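Local coordinates for protection of telomeres protein 1 (Schizosaccharomyces pombe, PDB 7CUI) that protects the single-stranded 3' overhang of telomeres by binding GGTTAC-type telomeric DNA, and regulates telomerase and telomere length, at residues L31-H39 / V86-L94; V57-F68 / W135-I146. One frame throughout, in Å; residues are numbered along the deposited sequence.

Contact 1. Residues L31-H39 / V86-L94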
loop_
_atom_site.group_PDB
_atom_site.type_symbol
_atom_site.label_atom_id
_atom_site.label_comp_id
_atom_site.label_asym_id
_atom_site.label_seq_id
_atom_site.Cartn_x
_atom_site.Cartn_y
_atom_site.Cartn_z
ATOM N N LEU A 31 -4.506 12.802 13.078
ATOM C CA LEU A 31 -5.395 11.813 12.489
ATOM C C LEU A 31 -6.566 12.497 11.781
ATOM O O LEU A 31 -7.313 13.256 12.401
ATOM C CB LEU A 31 -5.874 10.891 13.620
ATOM C CG LEU A 31 -6.856 9.782 13.238
ATOM C CD1 LEU A 31 -6.235 8.834 12.223
ATOM C CD2 LEU A 31 -7.305 9.010 14.471
ATOM N N THR A 32 -6.706 12.220 10.473
ATOM C CA THR A 32 -7.856 12.632 9.674
ATOM C C THR A 32 -8.513 11.396 9.056
ATOM O O THR A 32 -8.203 10.276 9.453
ATOM C CB THR A 32 -7.493 13.699 8.630
ATOM O OG1 THR A 32 -6.566 13.134 7.703
ATOM C CG2 THR A 32 -6.947 14.982 9.225
ATOM N N THR A 33 -9.426 11.597 8.092
ATOM C CA THR A 33 -10.153 10.489 7.486
ATOM C C THR A 33 -10.018 10.511 5.966
ATOM O O THR A 33 -9.660 11.531 5.381
ATOM C CB THR A 33 -11.651 10.510 7.816
ATOM O OG1 THR A 33 -12.217 11.646 7.160
ATOM C CG2 THR A 33 -11.952 10.524 9.300
ATOM N N ILE A 34 -10.351 9.372 5.343
ATOM C CA ILE A 34 -10.304 9.205 3.900
ATOM C C ILE A 34 -11.400 10.054 3.257
ATOM O O ILE A 34 -11.237 10.524 2.131
ATOM C CB ILE A 34 -10.396 7.713 3.508
ATOM C CG1 ILE A 34 -9.180 6.927 4.008
ATOM C CG2 ILE A 34 -10.584 7.546 2.006
ATOM C CD1 ILE A 34 -9.309 5.421 3.902
ATOM N N SER A 35 -12.505 10.258 3.988
ATOM C CA SER A 35 -13.592 11.096 3.510
ATOM C C SER A 35 -13.096 12.527 3.326
ATOM O O SER A 35 -13.389 13.150 2.310
ATOM C CB SER A 35 -14.784 11.029 4.425
ATOM O OG SER A 35 -15.953 11.483 3.758
ATOM N N THR A 36 -12.320 13.015 4.304
ATOM C CA THR A 36 -11.773 14.366 4.306
ATOM C C THR A 36 -10.796 14.545 3.144
ATOM O O THR A 36 -10.779 15.595 2.499
ATOM C CB THR A 36 -11.123 14.699 5.657
ATOM O OG1 THR A 36 -12.118 14.556 6.670
ATOM C CG2 THR A 36 -10.545 16.096 5.725
ATOM N N ILE A 37 -9.992 13.504 2.885
ATOM C CA ILE A 37 -8.966 13.534 1.855
ATOM C C ILE A 37 -9.613 13.693 0.480
ATOM O O ILE A 37 -9.102 14.439 -0.352
ATOM C CB ILE A 37 -8.056 12.288 1.947
ATOM C CG1 ILE A 37 -7.101 12.372 3.141
ATOM C CG2 ILE A 37 -7.304 12.034 0.644
ATOM C CD1 ILE A 37 -6.354 11.091 3.424
ATOM N N LEU A 38 -10.733 12.994 0.252
ATOM C CA LEU A 38 -11.374 12.975 -1.056
ATOM C C LEU A 38 -12.406 14.101 -1.175
ATOM O O LEU A 38 -12.628 14.616 -2.269
ATOM C CB LEU A 38 -12.000 11.599 -1.324
ATOM C CG LEU A 38 -11.059 10.389 -1.282
ATOM C CD1 LEU A 38 -11.820 9.090 -1.505
ATOM C CD2 LEU A 38 -9.928 10.512 -2.293
ATOM N N HIS A 39 -13.036 14.474 -0.049
ATOM C CA HIS A 39 -14.027 15.542 -0.019
ATOM C C HIS A 39 -13.459 16.751 0.736
ATOM O O HIS A 39 -12.986 17.686 0.055
ATOM C CB HIS A 39 -15.348 15.065 0.612
ATOM C CG HIS A 39 -15.909 13.816 0.018
ATOM N ND1 HIS A 39 -16.634 13.815 -1.158
ATOM C CD2 HIS A 39 -15.867 12.531 0.436
ATOM C CE1 HIS A 39 -17.009 12.583 -1.443
ATOM N NE2 HIS A 39 -16.549 11.777 -0.481
ATOM N N VAL A 86 -7.168 0.482 1.418
ATOM C CA VAL A 86 -7.411 0.624 2.845
ATOM C C VAL A 86 -8.770 1.285 3.083
ATOM O O VAL A 86 -9.282 1.988 2.215
ATOM C CB VAL A 86 -6.261 1.363 3.559
ATOM C CG1 VAL A 86 -4.944 0.609 3.451
ATOM C CG2 VAL A 86 -6.108 2.799 3.080
ATOM N N ARG A 87 -9.349 1.041 4.269
ATOM C CA ARG A 87 -10.645 1.584 4.648
ATOM C C ARG A 87 -10.576 2.167 6.058
ATOM O O ARG A 87 -9.948 1.600 6.950
ATOM C CB ARG A 87 -11.749 0.531 4.485
ATOM C CG ARG A 87 -13.022 0.799 5.276
ATOM C CD ARG A 87 -14.288 0.352 4.565
ATOM N NE ARG A 87 -14.272 -1.045 4.141
ATOM C CZ ARG A 87 -15.080 -1.585 3.223
ATOM N NH1 ARG A 87 -16.005 -0.856 2.613
ATOM N NH2 ARG A 87 -14.948 -2.868 2.921
ATOM N N ASP A 88 -11.272 3.293 6.227
ATOM C CA ASP A 88 -11.218 4.184 7.374
ATOM C C ASP A 88 -12.565 4.114 8.092
ATOM O O ASP A 88 -13.504 3.495 7.592
ATOM C CB ASP A 88 -10.933 5.600 6.862
ATOM C CG ASP A 88 -10.677 6.664 7.909
ATOM O OD1 ASP A 88 -11.640 7.037 8.601
ATOM O OD2 ASP A 88 -9.521 7.136 8.002
ATOM N N VAL A 89 -12.645 4.765 9.258
ATOM C CA VAL A 89 -13.862 4.905 10.047
ATOM C C VAL A 89 -15.027 5.384 9.177
ATOM O O VAL A 89 -16.180 5.065 9.459
ATOM C CB VAL A 89 -13.629 5.848 11.249
ATOM C CG1 VAL A 89 -14.876 6.015 12.098
ATOM C CG2 VAL A 89 -12.465 5.380 12.114
ATOM N N SER A 90 -14.723 6.143 8.116
ATOM C CA SER A 90 -15.742 6.838 7.344
ATOM C C SER A 90 -16.238 6.028 6.142
ATOM O O SER A 90 -16.875 6.592 5.256
ATOM C CB SER A 90 -15.262 8.210 6.931
ATOM O OG SER A 90 -14.059 8.131 6.178
ATOM N N ASN A 91 -15.945 4.720 6.114
ATOM C CA ASN A 91 -16.501 3.782 5.144
ATOM C C ASN A 91 -16.134 4.147 3.706
ATOM O O ASN A 91 -16.907 3.879 2.787
ATOM C CB ASN A 91 -18.017 3.607 5.294
ATOM C CG ASN A 91 -18.387 2.413 6.147
ATOM O OD1 ASN A 91 -17.775 2.172 7.185
ATOM N ND2 ASN A 91 -19.379 1.653 5.711
ATOM N N VAL A 92 -14.950 4.741 3.510
ATOM C CA VAL A 92 -14.466 5.046 2.170
ATOM C C VAL A 92 -13.044 4.515 2.013
ATOM O O VAL A 92 -12.263 4.538 2.963
ATOM C CB VAL A 92 -14.559 6.548 1.833
ATOM C CG1 VAL A 92 -15.925 6.908 1.272
ATOM C CG2 VAL A 92 -14.212 7.430 3.022
ATOM N N THR A 93 -12.725 4.053 0.796
ATOM C CA THR A 93 -11.467 3.367 0.544
ATOM C C THR A 93 -10.461 4.293 -0.135
ATOM O O THR A 93 -10.831 5.300 -0.733
ATOM C CB THR A 93 -11.674 2.063 -0.241
ATOM O OG1 THR A 93 -12.198 2.350 -1.536
ATOM C CG2 THR A 93 -12.578 1.078 0.465
ATOM N N LEU A 94 -9.180 3.927 -0.024
ATOM C CA LEU A 94 -8.085 4.639 -0.657
ATOM C C LEU A 94 -7.031 3.613 -1.080
ATOM O O LEU A 94 -6.694 2.726 -0.294
ATOM C CB LEU A 94 -7.523 5.650 0.350
ATOM C CG LEU A 94 -6.569 6.702 -0.214
ATOM C CD1 LEU A 94 -7.329 7.768 -0.990
ATOM C CD2 LEU A 94 -5.754 7.340 0.900
#

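Contact 2. Residues V57-F68 / W135-I146. With SO4 (sulfate ion), chain E.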
loop_
_atom_site.group_PDB
_atom_site.type_symbol
_atom_site.label_atom_id
_atom_site.label_comp_id
_atom_site.label_asym_id
_atom_site.label_seq_id
_atom_site.Cartn_x
_atom_site.Cartn_y
_atom_site.Cartn_z
ATOM N N VAL A 57 -6.975 -3.040 6.054
ATOM C CA VAL A 57 -6.755 -3.442 4.673
ATOM C C VAL A 57 -7.962 -4.240 4.194
ATOM O O VAL A 57 -8.413 -5.164 4.872
ATOM C CB VAL A 57 -5.454 -4.238 4.460
ATOM C CG1 VAL A 57 -5.259 -4.581 2.988
ATOM C CG2 VAL A 57 -4.233 -3.507 4.995
ATOM N N VAL A 58 -8.434 -3.897 2.992
ATOM C CA VAL A 58 -9.694 -4.403 2.480
ATOM C C VAL A 58 -9.475 -5.120 1.146
ATOM O O VAL A 58 -10.299 -5.938 0.740
ATOM C CB VAL A 58 -10.722 -3.255 2.418
ATOM C CG1 VAL A 58 -11.662 -3.329 1.207
ATOM C CG2 VAL A 58 -11.501 -3.157 3.727
ATOM N N ASP A 59 -8.349 -4.823 0.484
ATOM C CA ASP A 59 -7.985 -5.419 -0.793
ATOM C C ASP A 59 -6.518 -5.087 -1.073
ATOM O O ASP A 59 -5.935 -4.258 -0.373
ATOM C CB ASP A 59 -8.916 -4.939 -1.914
ATOM C CG ASP A 59 -8.959 -5.847 -3.133
ATOM O OD1 ASP A 59 -8.102 -6.736 -3.234
ATOM O OD2 ASP A 59 -9.857 -5.660 -3.972
ATOM N N PHE A 60 -5.926 -5.732 -2.091
ATOM C CA PHE A 60 -4.564 -5.418 -2.506
ATOM C C PHE A 60 -4.320 -5.804 -3.967
ATOM O O PHE A 60 -5.068 -6.594 -4.547
ATOM C CB PHE A 60 -3.538 -6.075 -1.577
ATOM C CG PHE A 60 -3.565 -7.584 -1.564
ATOM C CD1 PHE A 60 -3.010 -8.315 -2.608
ATOM C CD2 PHE A 60 -4.136 -8.272 -0.504
ATOM C CE1 PHE A 60 -3.030 -9.702 -2.593
ATOM C CE2 PHE A 60 -4.155 -9.659 -0.484
ATOM C CZ PHE A 60 -3.605 -10.372 -1.531
ATOM N N TRP A 61 -3.239 -5.241 -4.529
ATOM C CA TRP A 61 -2.813 -5.455 -5.904
ATOM C C TRP A 61 -1.286 -5.513 -5.969
ATOM O O TRP A 61 -0.614 -4.713 -5.315
ATOM C CB TRP A 61 -3.358 -4.346 -6.812
ATOM C CG TRP A 61 -3.497 -4.813 -8.226
ATOM C CD1 TRP A 61 -4.587 -5.426 -8.777
ATOM C CD2 TRP A 61 -2.494 -4.777 -9.260
ATOM N NE1 TRP A 61 -4.345 -5.753 -10.086
ATOM C CE2 TRP A 61 -3.070 -5.369 -10.409
ATOM C CE3 TRP A 61 -1.174 -4.316 -9.327
ATOM C CZ2 TRP A 61 -2.372 -5.502 -11.608
ATOM C CZ3 TRP A 61 -0.484 -4.443 -10.515
ATOM C CH2 TRP A 61 -1.079 -5.023 -11.640
ATOM N N PRO A 62 -0.673 -6.441 -6.745
ATOM C CA PRO A 62 -1.400 -7.460 -7.505
ATOM C C PRO A 62 -1.875 -8.637 -6.652
ATOM O O PRO A 62 -1.555 -8.729 -5.468
ATOM C CB PRO A 62 -0.380 -7.905 -8.569
ATOM C CG PRO A 62 0.984 -7.620 -7.968
ATOM C CD PRO A 62 0.784 -6.531 -6.936
ATOM N N LYS A 63 -2.645 -9.538 -7.267
ATOM C CA LYS A 63 -3.294 -10.606 -6.525
ATOM C C LYS A 63 -2.303 -11.696 -6.126
ATOM O O LYS A 63 -2.494 -12.327 -5.091
ATOM C CB LYS A 63 -4.483 -11.161 -7.308
ATOM C CG LYS A 63 -5.584 -10.152 -7.590
ATOM C CD LYS A 63 -6.157 -9.514 -6.339
ATOM C CE LYS A 63 -7.312 -8.592 -6.661
ATOM N NZ LYS A 63 -7.266 -7.367 -5.833
ATOM N N SER A 64 -1.266 -11.926 -6.946
ATOM C CA SER A 64 -0.207 -12.862 -6.594
ATOM C C SER A 64 0.885 -12.131 -5.836
ATOM O O SER A 64 1.408 -11.136 -6.333
ATOM C CB SER A 64 0.410 -13.512 -7.788
ATOM O OG SER A 64 -0.571 -14.212 -8.513
ATOM N N LEU A 65 1.258 -12.676 -4.674
ATOM C CA LEU A 65 2.404 -12.185 -3.926
ATOM C C LEU A 65 3.672 -12.432 -4.736
ATOM O O LEU A 65 4.704 -11.803 -4.508
ATOM C CB LEU A 65 2.460 -12.897 -2.571
ATOM C CG LEU A 65 1.295 -12.601 -1.631
ATOM C CD1 LEU A 65 1.690 -12.882 -0.192
ATOM C CD2 LEU A 65 0.846 -11.156 -1.764
ATOM N N THR A 66 3.556 -13.338 -5.706
ATOM C CA THR A 66 4.627 -13.682 -6.625
ATOM C C THR A 66 4.999 -12.473 -7.481
ATOM O O THR A 66 6.091 -12.421 -8.046
ATOM C CB THR A 66 4.216 -14.947 -7.377
ATOM O OG1 THR A 66 4.910 -15.974 -6.672
ATOM C CG2 THR A 66 4.576 -14.942 -8.842
ATOM N N GLN A 67 4.093 -11.490 -7.542
ATOM C CA GLN A 67 4.274 -10.338 -8.408
ATOM C C GLN A 67 4.468 -9.077 -7.569
ATOM O O GLN A 67 4.344 -7.967 -8.081
ATOM C CB GLN A 67 3.099 -10.214 -9.383
ATOM C CG GLN A 67 2.941 -11.418 -10.303
ATOM C CD GLN A 67 1.865 -11.253 -11.351
ATOM O OE1 GLN A 67 1.033 -12.134 -11.552
ATOM N NE2 GLN A 67 1.882 -10.128 -12.048
ATOM N N PHE A 68 4.802 -9.253 -6.283
ATOM C CA PHE A 68 4.946 -8.126 -5.372
ATOM C C PHE A 68 6.265 -7.381 -5.584
ATOM O O PHE A 68 6.438 -6.288 -5.057
ATOM C CB PHE A 68 4.757 -8.569 -3.921
ATOM C CG PHE A 68 3.390 -8.292 -3.350
ATOM C CD1 PHE A 68 2.240 -8.505 -4.105
ATOM C CD2 PHE A 68 3.250 -7.831 -2.046
ATOM C CE1 PHE A 68 0.985 -8.250 -3.570
ATOM C CE2 PHE A 68 1.994 -7.579 -1.513
ATOM C CZ PHE A 68 0.864 -7.790 -2.275
ATOM N N TRP A 135 -2.941 -7.877 7.329
ATOM C CA TRP A 135 -4.213 -8.135 6.666
ATOM C C TRP A 135 -4.841 -9.481 7.053
ATOM O O TRP A 135 -5.803 -9.912 6.415
ATOM C CB TRP A 135 -4.095 -7.964 5.142
ATOM C CG TRP A 135 -3.202 -8.946 4.438
ATOM C CD1 TRP A 135 -2.952 -10.247 4.778
ATOM C CD2 TRP A 135 -2.460 -8.703 3.226
ATOM N NE1 TRP A 135 -2.101 -10.818 3.869
ATOM C CE2 TRP A 135 -1.773 -9.895 2.910
ATOM C CE3 TRP A 135 -2.305 -7.595 2.384
ATOM C CZ2 TRP A 135 -0.946 -10.006 1.789
ATOM C CZ3 TRP A 135 -1.481 -7.699 1.284
ATOM C CH2 TRP A 135 -0.820 -8.894 0.985
ATOM N N GLY A 136 -4.302 -10.149 8.081
ATOM C CA GLY A 136 -4.877 -11.396 8.568
ATOM C C GLY A 136 -5.139 -12.400 7.446
ATOM O O GLY A 136 -4.242 -12.693 6.640
ATOM N N ASN A 137 -6.385 -12.896 7.389
ATOM C CA ASN A 137 -6.750 -13.961 6.462
ATOM C C ASN A 137 -7.233 -13.421 5.115
ATOM O O ASN A 137 -7.814 -14.174 4.335
ATOM C CB ASN A 137 -7.794 -14.918 7.041
ATOM C CG ASN A 137 -7.334 -15.589 8.315
ATOM O OD1 ASN A 137 -7.642 -15.121 9.410
ATOM N ND2 ASN A 137 -6.579 -16.663 8.188
ATOM N N LEU A 138 -6.956 -12.140 4.825
ATOM C CA LEU A 138 -7.420 -11.499 3.602
ATOM C C LEU A 138 -6.882 -12.214 2.355
ATOM O O LEU A 138 -7.645 -12.499 1.431
ATOM C CB LEU A 138 -6.985 -10.030 3.624
ATOM C CG LEU A 138 -7.927 -8.996 2.997
ATOM C CD1 LEU A 138 -7.148 -8.100 2.045
ATOM C CD2 LEU A 138 -9.137 -9.617 2.311
ATOM N N GLU A 139 -5.570 -12.489 2.327
ATOM C CA GLU A 139 -4.924 -13.047 1.149
ATOM C C GLU A 139 -5.486 -14.440 0.872
ATOM O O GLU A 139 -5.775 -14.780 -0.279
ATOM C CB GLU A 139 -3.404 -13.062 1.332
ATOM C CG GLU A 139 -2.630 -13.527 0.108
ATOM C CD GLU A 139 -2.406 -15.023 -0.056
ATOM O OE1 GLU A 139 -2.536 -15.768 0.949
ATOM O OE2 GLU A 139 -2.096 -15.448 -1.200
ATOM N N GLU A 140 -5.647 -15.220 1.952
ATOM C CA GLU A 140 -6.146 -16.585 1.893
ATOM C C GLU A 140 -7.525 -16.595 1.246
ATOM O O GLU A 140 -7.820 -17.445 0.406
ATOM C CB GLU A 140 -6.286 -17.161 3.300
ATOM C CG GLU A 140 -4.995 -17.720 3.854
ATOM C CD GLU A 140 -5.017 -18.126 5.320
ATOM O OE1 GLU A 140 -6.125 -18.197 5.920
ATOM O OE2 GLU A 140 -3.921 -18.378 5.873
ATOM N N ARG A 141 -8.354 -15.633 1.661
ATOM C CA ARG A 141 -9.740 -15.550 1.233
ATOM C C ARG A 141 -9.797 -15.036 -0.201
ATOM O O ARG A 141 -10.619 -15.491 -0.994
ATOM C CB ARG A 141 -10.541 -14.651 2.180
ATOM C CG ARG A 141 -11.079 -15.347 3.433
ATOM C CD ARG A 141 -11.504 -16.802 3.379
ATOM N NE ARG A 141 -12.833 -17.063 2.818
ATOM C CZ ARG A 141 -13.374 -18.276 2.603
ATOM N NH1 ARG A 141 -14.656 -18.377 2.174
ATOM N NH2 ARG A 141 -12.663 -19.366 2.846
ATOM N N ILE A 142 -8.920 -14.080 -0.523
ATOM C CA ILE A 142 -8.868 -13.545 -1.872
ATOM C C ILE A 142 -8.500 -14.671 -2.839
ATOM O O ILE A 142 -9.137 -14.815 -3.882
ATOM C CB ILE A 142 -7.931 -12.323 -1.965
ATOM C CG1 ILE A 142 -8.628 -11.057 -1.456
ATOM C CG2 ILE A 142 -7.404 -12.147 -3.384
ATOM C CD1 ILE A 142 -7.756 -9.829 -1.424
ATOM N N GLN A 143 -7.503 -15.487 -2.468
ATOM C CA GLN A 143 -7.105 -16.611 -3.303
ATOM C C GLN A 143 -8.203 -17.674 -3.338
ATOM O O GLN A 143 -8.396 -18.344 -4.354
ATOM C CB GLN A 143 -5.791 -17.218 -2.814
ATOM C CG GLN A 143 -4.589 -16.307 -3.017
ATOM C CD GLN A 143 -4.487 -15.752 -4.419
ATOM O OE1 GLN A 143 -4.109 -14.601 -4.616
ATOM N NE2 GLN A 143 -4.805 -16.568 -5.412
ATOM N N HIS A 144 -8.914 -17.826 -2.216
ATOM C CA HIS A 144 -10.014 -18.767 -2.132
ATOM C C HIS A 144 -11.067 -18.417 -3.180
ATOM O O HIS A 144 -11.585 -19.301 -3.858
ATOM C CB HIS A 144 -10.599 -18.800 -0.714
ATOM C CG HIS A 144 -11.908 -19.514 -0.649
ATOM N ND1 HIS A 144 -11.997 -20.893 -0.541
ATOM C CD2 HIS A 144 -13.178 -19.059 -0.732
ATOM C CE1 HIS A 144 -13.265 -21.251 -0.543
ATOM N NE2 HIS A 144 -14.011 -20.144 -0.660
ATOM N N HIS A 145 -11.375 -17.122 -3.309
ATOM C CA HIS A 145 -12.436 -16.692 -4.210
ATOM C C HIS A 145 -12.001 -16.818 -5.670
ATOM O O HIS A 145 -12.792 -17.225 -6.524
ATOM C CB HIS A 145 -12.937 -15.289 -3.852
ATOM C CG HIS A 145 -13.757 -15.259 -2.606
ATOM N ND1 HIS A 145 -14.963 -15.931 -2.495
ATOM C CD2 HIS A 145 -13.559 -14.645 -1.418
ATOM C CE1 HIS A 145 -15.470 -15.729 -1.294
ATOM N NE2 HIS A 145 -14.627 -14.941 -0.614
ATOM N N ILE A 146 -10.737 -16.477 -5.941
ATOM C CA ILE A 146 -10.211 -16.568 -7.292
ATOM C C ILE A 146 -10.335 -18.010 -7.797
ATOM O O ILE A 146 -10.775 -18.229 -8.920
ATOM C CB ILE A 146 -8.780 -15.994 -7.374
ATOM C CG1 ILE A 146 -8.794 -14.478 -7.150
ATOM C CG2 ILE A 146 -8.106 -16.375 -8.689
ATOM C CD1 ILE A 146 -7.452 -13.871 -6.809
HETATM S S SO4 E . -17.344 -20.242 2.312
HETATM O O1 SO4 E . -17.575 -19.717 0.993
HETATM O O2 SO4 E . -16.224 -21.147 2.273
HETATM O O3 SO4 E . -17.061 -19.159 3.219
HETATM O O4 SO4 E . -18.515 -20.944 2.762
#

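Contact 1. Residues L31-H39 / V86-L94
I34 is the main knob of this contact: its side chain enters the hollow formed by V86, D88, V92 and L94 at the end of a beta hairpin and accounts for the greatest share of the buried surface on the helix side. I34 CD1 lies between V92 O and CB of D88, 3.4 Å from the latter, with V86 CG2 also against it. The other branch of I34, CG2, lies against CG2 of V92 at 3.8 Å. With CG1 beside the backbone N (chi1 -65°), that branch points at D88, and CG2 turns to T93 O and L94 CB.

V92 returns the fit. Its CG2 rises against the first helical turn, 3.4 Å from the backbone N of S35. Beside it, S90 OG accepts a weak hydrogen bond from S35 N (3.4 Å, 141°). One turn further along the helix, CD2 of L38 meets CD1 of L94 at 4.0 Å, the chains crossing at a slant, and W191 packs against both leucines.

At the other end, D88 fits beside T33, whose CB and CG2 both face OD1. D88 OD1 takes the N-H of S90 N on its anti lone pair (3.2 Å), an Asx turn that fixes the carboxylate within the D88-N91 type I turn. T33 is the N-cap residue, and T33 OG1 shares a hydrogen bond with T36 OG1 (3.0 Å). The acid therefore lies near the helix N terminus, which would probably favour its negative charge.

The strand pairing around this hairpin follows OB-fold order: the D88-N91 turn joins strands 77-87 and 93-99, and short helix 34-38, which precedes strand 49-73, the first strand of the barrel, packs over that turn.

Contact 2. Residues V57-F68 / W135-I146
F60 and W135 form an offset stack: the phenyl ring lies over one face of the indole's six-membered ring, centroids 4.1 Å apart and planes inclined by 19°. The F60 side chain leaves strand 57-61 on the helix side, and chi1 63° sets its ring against the indole. Around the indole rim, near its plane, come CD2 of L65, 3.9 Å from W135 CH2, CZ of F68, and CG1 of V57.

From W135 a type II' turn leads into helix 138-146, which runs over the strand at 62°. Three of its side chains come against F60 obliquely, and L84 of strand 77-87 packs on F60 as well. CD1 of I142 approaches F60 CE2 at 3.7 Å, CG of E139 meets F60 CZ, and CD1 of L138 touches F60 CD2 and also the backbone of V58 and D59, a classic beta bulge opposite L85. An alanine in place of W135 would probably leave the face of F60 without its stacking partner and open a gap between L65, F68 and V57.

K63 bends back over the strand end, its CD against CG2 of I142. K63 NZ makes a salt bridge to D59 OD1 (2.8 Å) and a hydrogen bond to F60 O. OD1 also accepts from F60 N, both donors arriving from the same face of the carboxylate. R141, outside this interface, holds a sulfate probably taken from the crystallisation liquor.

The chemistry thus divides: stacking joins strand to W135, aliphatic packing joins it to the helix, and the buried D59 has its charge answered within its own segment, which probably keeps it ionised beside apolar I142.

Overall arrangement
In this C-terminal part of the protein, the chain passes through helix 34-38 and enters the long strand 49-73, which supplies 57-68. It turns back along strand 77-87, and at 86-94 contact 1 closes a loop that holds no helix and is a little more than half strand. Strand 93-99 leads into helices 100-107 and 121-135, after which 135-146 returns to 57-68 and closes contact 2. The two loops cross, since the segments alternate. Their centres lie 21 Å apart, yet R87 NE packs on V58 CG2 at 3.5 Å. Contact 1 ties the leading helix to the barrel; contact 2 ties W135 and helix 138-148, in the connection between strands 93-99 and 163-171, to strand 49-73.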